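Local coordinates for protein WipB (Legionella pneumophila, PDB 5NNY) that acts as a translocated Ser/Thr phosphatase that targets the lysosomal nutrient-sensing machinery of the host cell, the portion here being its phosphatase domain, at residues D263-N275 and D278-G291. Residues are numbered along the deposited sequence; the frame is centred on the assembly and turned at random.
Sequences DMMYRGYAGEHLN and DEVVAATVWGREYG
Met-264 and Gly-268 of helix 263-270 face Ala-282 and Trp-286 of helix 280-286, whose axes come within 9.6 Å at their closest and are inclined by 31°, running in roughly the same direction. Past the helix, the loop reaches the tail of 278-291, where Leu-274 N donates to Glu-289 O (3.0 Å). Gly-268 lets the indole lie directly on the backbone: its CA sits over the five-membered ring, a CH-pi contact, while Tyr-269 CB rests off-centre over the six-membered ring. Met-265, bent at chi2 (-56°) and chi3, brings its sulfur to the indole edge as a Met-aromatic contact, accepting a weak hydrogen bond from Trp-286 NE1 (3.4 Å). This helix pair belongs to the phosphatase domain, of the calcineurin-like phosphoesterase clan; Ile-131 of helix 128-138 touches Met-265, and helix 214-224 packs on Val-280 and Thr-284. Both helices end in Schellman motifs, at Gly-271 and Gly-287. Arg-288 turns the NE/NH2 edge of its guanidinium to Gly-268 O, with bonds from NE (2.9 Å) and NH2 (3.1 Å), and Gly-271 CA lies over one guanidinium face; Gly-271 N is that carbonyl's third donor. Leu-274 inserts CD1 between Ala-282 and Arg-288 CG. Arg-267 NH1 and NH2 both donate end-on to Glu-279 OE1 (2.7 Å each) in a salt bridge, and NH1 makes a second with Asp-263 OD2. Asn-275 OD1 accepts an almost straight bond from Gly-291 N (2.7 Å, 178°).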
loop_
_atom_site.group_PDB
_atom_site.type_symbol
_atom_site.label_atom_id
_atom_site.label_comp_id
_atom_site.label_asym_id
_atom_site.label_seq_id
_atom_site.Cartn_x
_atom_site.Cartn_y
_atom_site.Cartn_z
ATOM N N ASP A 263 -5.195 7.466 18.673
ATOM C CA ASP A 263 -4.146 7.773 19.646
ATOM C C ASP A 263 -2.942 6.849 19.455
ATOM O O ASP A 263 -1.788 7.250 19.669
ATOM C CB ASP A 263 -4.702 7.683 21.074
ATOM C CG ASP A 263 -5.240 6.302 21.420
ATOM O OD1 ASP A 263 -6.383 5.973 21.024
ATOM O OD2 ASP A 263 -4.515 5.533 22.102
ATOM N N MET A 264 -3.196 5.600 19.061
ATOM C CA MET A 264 -2.094 4.681 18.767
ATOM C C MET A 264 -1.251 5.195 17.612
ATOM O O MET A 264 -0.031 5.013 17.588
ATOM C CB MET A 264 -2.631 3.292 18.432
ATOM C CG MET A 264 -3.390 2.598 19.523
ATOM S SD MET A 264 -4.068 1.104 18.799
ATOM C CE MET A 264 -5.280 0.583 20.002
ATOM N N MET A 265 -1.886 5.829 16.634
ATOM C CA MET A 265 -1.144 6.267 15.455
ATOM C C MET A 265 -0.358 7.544 15.738
ATOM O O MET A 265 0.745 7.735 15.206
ATOM C CB MET A 265 -2.116 6.454 14.274
ATOM C CG MET A 265 -2.897 5.183 13.964
ATOM S SD MET A 265 -1.797 3.782 13.647
ATOM C CE MET A 265 -1.489 3.991 11.894
ATOM N N TYR A 266 -0.891 8.430 16.576
ATOM C CA TYR A 266 -0.096 9.591 16.977
ATOM C C TYR A 266 1.146 9.146 17.743
ATOM O O TYR A 266 2.258 9.625 17.493
ATOM C CB TYR A 266 -0.913 10.545 17.849
ATOM C CG TYR A 266 -1.949 11.366 17.104
ATOM C CD1 TYR A 266 -1.556 12.430 16.294
ATOM C CD2 TYR A 266 -3.313 11.108 17.247
ATOM C CE1 TYR A 266 -2.488 13.199 15.618
ATOM C CE2 TYR A 266 -4.269 11.891 16.569
ATOM C CZ TYR A 266 -3.839 12.926 15.756
ATOM O OH TYR A 266 -4.751 13.707 15.076
ATOM N N ARG A 267 0.968 8.243 18.699
ATOM C CA ARG A 267 2.117 7.772 19.466
ATOM C C ARG A 267 3.039 6.939 18.586
ATOM O O ARG A 267 4.262 6.956 18.764
ATOM C CB ARG A 267 1.653 6.970 20.683
ATOM C CG ARG A 267 1.069 7.853 21.794
ATOM C CD ARG A 267 0.604 7.032 22.983
ATOM N NE ARG A 267 -0.648 6.327 22.729
ATOM C CZ ARG A 267 -0.780 5.005 22.664
ATOM N NH1 ARG A 267 -1.974 4.477 22.440
ATOM N NH2 ARG A 267 0.269 4.211 22.830
ATOM N N GLY A 268 2.462 6.206 17.631
ATOM C CA GLY A 268 3.285 5.510 16.656
ATOM C C GLY A 268 4.146 6.473 15.864
ATOM O O GLY A 268 5.360 6.301 15.752
ATOM N N TYR A 269 3.530 7.514 15.323
ATOM C CA TYR A 269 4.305 8.506 14.593
ATOM C C TYR A 269 5.389 9.103 15.481
ATOM O O TYR A 269 6.532 9.289 15.040
ATOM C CB TYR A 269 3.394 9.619 14.052
ATOM C CG TYR A 269 4.190 10.827 13.660
ATOM C CD1 TYR A 269 5.009 10.796 12.545
ATOM C CD2 TYR A 269 4.156 12.000 14.436
ATOM C CE1 TYR A 269 5.770 11.896 12.198
ATOM C CE2 TYR A 269 4.920 13.095 14.092
ATOM C CZ TYR A 269 5.718 13.038 12.973
ATOM O OH TYR A 269 6.483 14.115 12.606
ATOM N N ALA A 270 5.051 9.399 16.741
ATOM C CA ALA A 270 5.980 10.080 17.634
ATOM C C ALA A 270 7.181 9.206 17.983
ATOM O O ALA A 270 8.160 9.715 18.535
ATOM C CB ALA A 270 5.264 10.509 18.919
ATOM N N GLY A 271 7.105 7.909 17.692
ATOM C CA GLY A 271 8.208 7.008 17.927
ATOM C C GLY A 271 8.132 6.210 19.204
ATOM O O GLY A 271 9.102 5.514 19.535
ATOM N N GLU A 272 7.008 6.262 19.914
ATOM C CA GLU A 272 6.861 5.664 21.229
ATOM C C GLU A 272 6.710 4.155 21.142
ATOM O O GLU A 272 6.497 3.589 20.072
ATOM C CB GLU A 272 5.644 6.241 21.947
ATOM C CG GLU A 272 5.739 7.717 22.135
ATOM C CD GLU A 272 4.557 8.283 22.859
ATOM O OE1 GLU A 272 3.832 7.519 23.530
ATOM O OE2 GLU A 272 4.361 9.501 22.736
ATOM N N HIS A 273 6.838 3.516 22.305
ATOM C CA HIS A 273 6.474 2.115 22.483
ATOM C C HIS A 273 4.973 1.915 22.310
ATOM O O HIS A 273 4.159 2.753 22.703
ATOM C CB HIS A 273 6.861 1.625 23.878
ATOM C CG HIS A 273 8.315 1.767 24.193
ATOM N ND1 HIS A 273 8.814 1.612 25.467
ATOM C CD2 HIS A 273 9.378 2.046 23.402
ATOM C CE1 HIS A 273 10.122 1.795 25.450
ATOM N NE2 HIS A 273 10.488 2.061 24.210
ATOM N N LEU A 274 4.604 0.765 21.746
ATOM C CA LEU A 274 3.206 0.362 21.616
ATOM C C LEU A 274 3.076 -1.051 22.186
ATOM O O LEU A 274 2.857 -2.014 21.451
ATOM C CB LEU A 274 2.749 0.431 20.162
ATOM C CG LEU A 274 2.853 1.837 19.574
ATOM C CD1 LEU A 274 2.578 1.809 18.082
ATOM C CD2 LEU A 274 1.887 2.799 20.284
ATOM N N ASN A 275 3.210 -1.160 23.514
ATOM C CA ASN A 275 3.375 -2.463 24.155
ATOM C C ASN A 275 2.064 -3.172 24.481
ATOM O O ASN A 275 2.091 -4.376 24.753
ATOM C CB ASN A 275 4.196 -2.313 25.445
ATOM C CG ASN A 275 5.673 -2.116 25.173
ATOM O OD1 ASN A 275 6.224 -2.698 24.251
ATOM N ND2 ASN A 275 6.317 -1.287 25.974
ATOM N N ASP A 278 -3.644 -4.587 22.328
ATOM C CA ASP A 278 -4.572 -4.008 21.360
ATOM C C ASP A 278 -3.879 -3.100 20.348
ATOM O O ASP A 278 -4.488 -2.740 19.327
ATOM C CB ASP A 278 -5.692 -3.234 22.078
ATOM C CG ASP A 278 -5.176 -2.076 22.931
ATOM O OD1 ASP A 278 -4.123 -2.231 23.589
ATOM O OD2 ASP A 278 -5.838 -1.015 22.954
ATOM N N GLU A 279 -2.632 -2.728 20.603
ATOM C CA GLU A 279 -1.878 -1.811 19.760
ATOM C C GLU A 279 -1.000 -2.530 18.744
ATOM O O GLU A 279 -0.203 -1.875 18.058
ATOM C CB GLU A 279 -1.001 -0.905 20.633
ATOM C CG GLU A 279 -1.770 -0.160 21.721
ATOM C CD GLU A 279 -0.876 0.707 22.620
ATOM O OE1 GLU A 279 -1.186 1.906 22.783
ATOM O OE2 GLU A 279 0.132 0.192 23.154
ATOM N N VAL A 280 -1.115 -3.853 18.636
ATOM C CA VAL A 280 -0.098 -4.624 17.910
ATOM C C VAL A 280 -0.138 -4.322 16.409
ATOM O O VAL A 280 0.895 -4.339 15.731
ATOM C CB VAL A 280 -0.248 -6.130 18.197
ATOM C CG1 VAL A 280 -1.518 -6.706 17.568
ATOM C CG2 VAL A 280 0.996 -6.879 17.710
ATOM N N VAL A 281 -1.315 -3.992 15.865
ATOM C CA VAL A 281 -1.351 -3.598 14.456
ATOM C C VAL A 281 -0.637 -2.261 14.273
ATOM O O VAL A 281 0.191 -2.099 13.376
ATOM C CB VAL A 281 -2.801 -3.555 13.927
ATOM C CG1 VAL A 281 -2.841 -3.000 12.501
ATOM C CG2 VAL A 281 -3.423 -4.948 13.923
ATOM N N ALA A 282 -0.914 -1.289 15.150
ATOM C CA ALA A 282 -0.169 -0.034 15.090
ATOM C C ALA A 282 1.330 -0.283 15.265
ATOM O O ALA A 282 2.153 0.259 14.516
ATOM C CB ALA A 282 -0.693 0.943 16.153
ATOM N N ALA A 283 1.698 -1.120 16.232
ATOM C CA ALA A 283 3.111 -1.427 16.464
ATOM C C ALA A 283 3.754 -2.051 15.224
ATOM O O ALA A 283 4.895 -1.740 14.878
ATOM C CB ALA A 283 3.233 -2.356 17.669
ATOM N N THR A 284 3.006 -2.876 14.499
ATOM C CA THR A 284 3.569 -3.528 13.314
ATOM C C THR A 284 3.750 -2.538 12.160
ATOM O O THR A 284 4.816 -2.483 11.537
ATOM C CB THR A 284 2.679 -4.707 12.901
ATOM O OG1 THR A 284 2.683 -5.689 13.939
ATOM C CG2 THR A 284 3.189 -5.358 11.612
ATOM N N VAL A 285 2.729 -1.743 11.848
ATOM C CA VAL A 285 2.866 -0.843 10.704
ATOM C C VAL A 285 3.868 0.268 10.999
ATOM O O VAL A 285 4.500 0.794 10.078
ATOM C CB VAL A 285 1.501 -0.269 10.250
ATOM C CG1 VAL A 285 0.584 -1.391 9.760
ATOM C CG2 VAL A 285 0.836 0.559 11.357
ATOM N N TRP A 286 4.016 0.671 12.273
ATOM C CA TRP A 286 4.999 1.713 12.583
ATOM C C TRP A 286 6.369 1.148 12.954
ATOM O O TRP A 286 7.335 1.915 13.037
ATOM C CB TRP A 286 4.492 2.636 13.713
ATOM C CG TRP A 286 3.409 3.640 13.257
ATOM C CD1 TRP A 286 2.063 3.538 13.443
ATOM C CD2 TRP A 286 3.625 4.861 12.529
ATOM N NE1 TRP A 286 1.421 4.627 12.876
ATOM C CE2 TRP A 286 2.361 5.447 12.306
ATOM C CE3 TRP A 286 4.766 5.515 12.049
ATOM C CZ2 TRP A 286 2.212 6.652 11.637
ATOM C CZ3 TRP A 286 4.613 6.690 11.365
ATOM C CH2 TRP A 286 3.350 7.257 11.173
ATOM N N GLY A 287 6.486 -0.160 13.153
ATOM C CA GLY A 287 7.786 -0.735 13.489
ATOM C C GLY A 287 8.257 -0.372 14.880
ATOM O O GLY A 287 9.467 -0.207 15.104
ATOM N N ARG A 288 7.328 -0.245 15.830
ATOM C CA ARG A 288 7.631 0.197 17.189
ATOM C C ARG A 288 7.701 -0.976 18.158
ATOM O O ARG A 288 7.214 -2.072 17.878
ATOM C CB ARG A 288 6.576 1.189 17.696
ATOM C CG ARG A 288 6.354 2.373 16.784
ATOM C CD ARG A 288 7.674 3.090 16.510
ATOM N NE ARG A 288 7.441 4.302 15.728
ATOM C CZ ARG A 288 8.365 4.921 15.008
ATOM N NH1 ARG A 288 9.600 4.444 14.965
ATOM N NH2 ARG A 288 8.053 6.018 14.328
ATOM N N GLU A 289 8.257 -0.704 19.338
ATOM C CA GLU A 289 8.479 -1.747 20.328
ATOM C C GLU A 289 7.177 -2.406 20.754
ATOM O O GLU A 289 6.208 -1.736 21.112
ATOM C CB GLU A 289 9.201 -1.178 21.556
ATOM C CG GLU A 289 9.441 -2.232 22.650
ATOM C CD GLU A 289 10.580 -1.872 23.619
ATOM O OE1 GLU A 289 11.107 -2.794 24.276
ATOM O OE2 GLU A 289 10.959 -0.687 23.720
ATOM N N TYR A 290 7.163 -3.737 20.726
ATOM C CA TYR A 290 6.027 -4.525 21.186
ATOM C C TYR A 290 6.590 -5.596 22.125
ATOM O O TYR A 290 6.732 -6.765 21.767
ATOM C CB TYR A 290 5.234 -5.129 19.998
ATOM C CG TYR A 290 4.012 -5.891 20.440
ATOM C CD1 TYR A 290 2.873 -5.217 20.851
ATOM C CD2 TYR A 290 4.011 -7.280 20.500
ATOM C CE1 TYR A 290 1.766 -5.898 21.290
ATOM C CE2 TYR A 290 2.907 -7.967 20.937
ATOM C CZ TYR A 290 1.786 -7.272 21.322
ATOM O OH TYR A 290 0.682 -7.961 21.751
ATOM N N GLY A 291 6.934 -5.180 23.345
ATOM C CA GLY A 291 7.721 -6.052 24.185
ATOM C C GLY A 291 9.121 -6.230 23.627
ATOM O O GLY A 291 9.575 -5.501 22.739
HETATM O O HOH W 1 9.115 2.177 19.854
#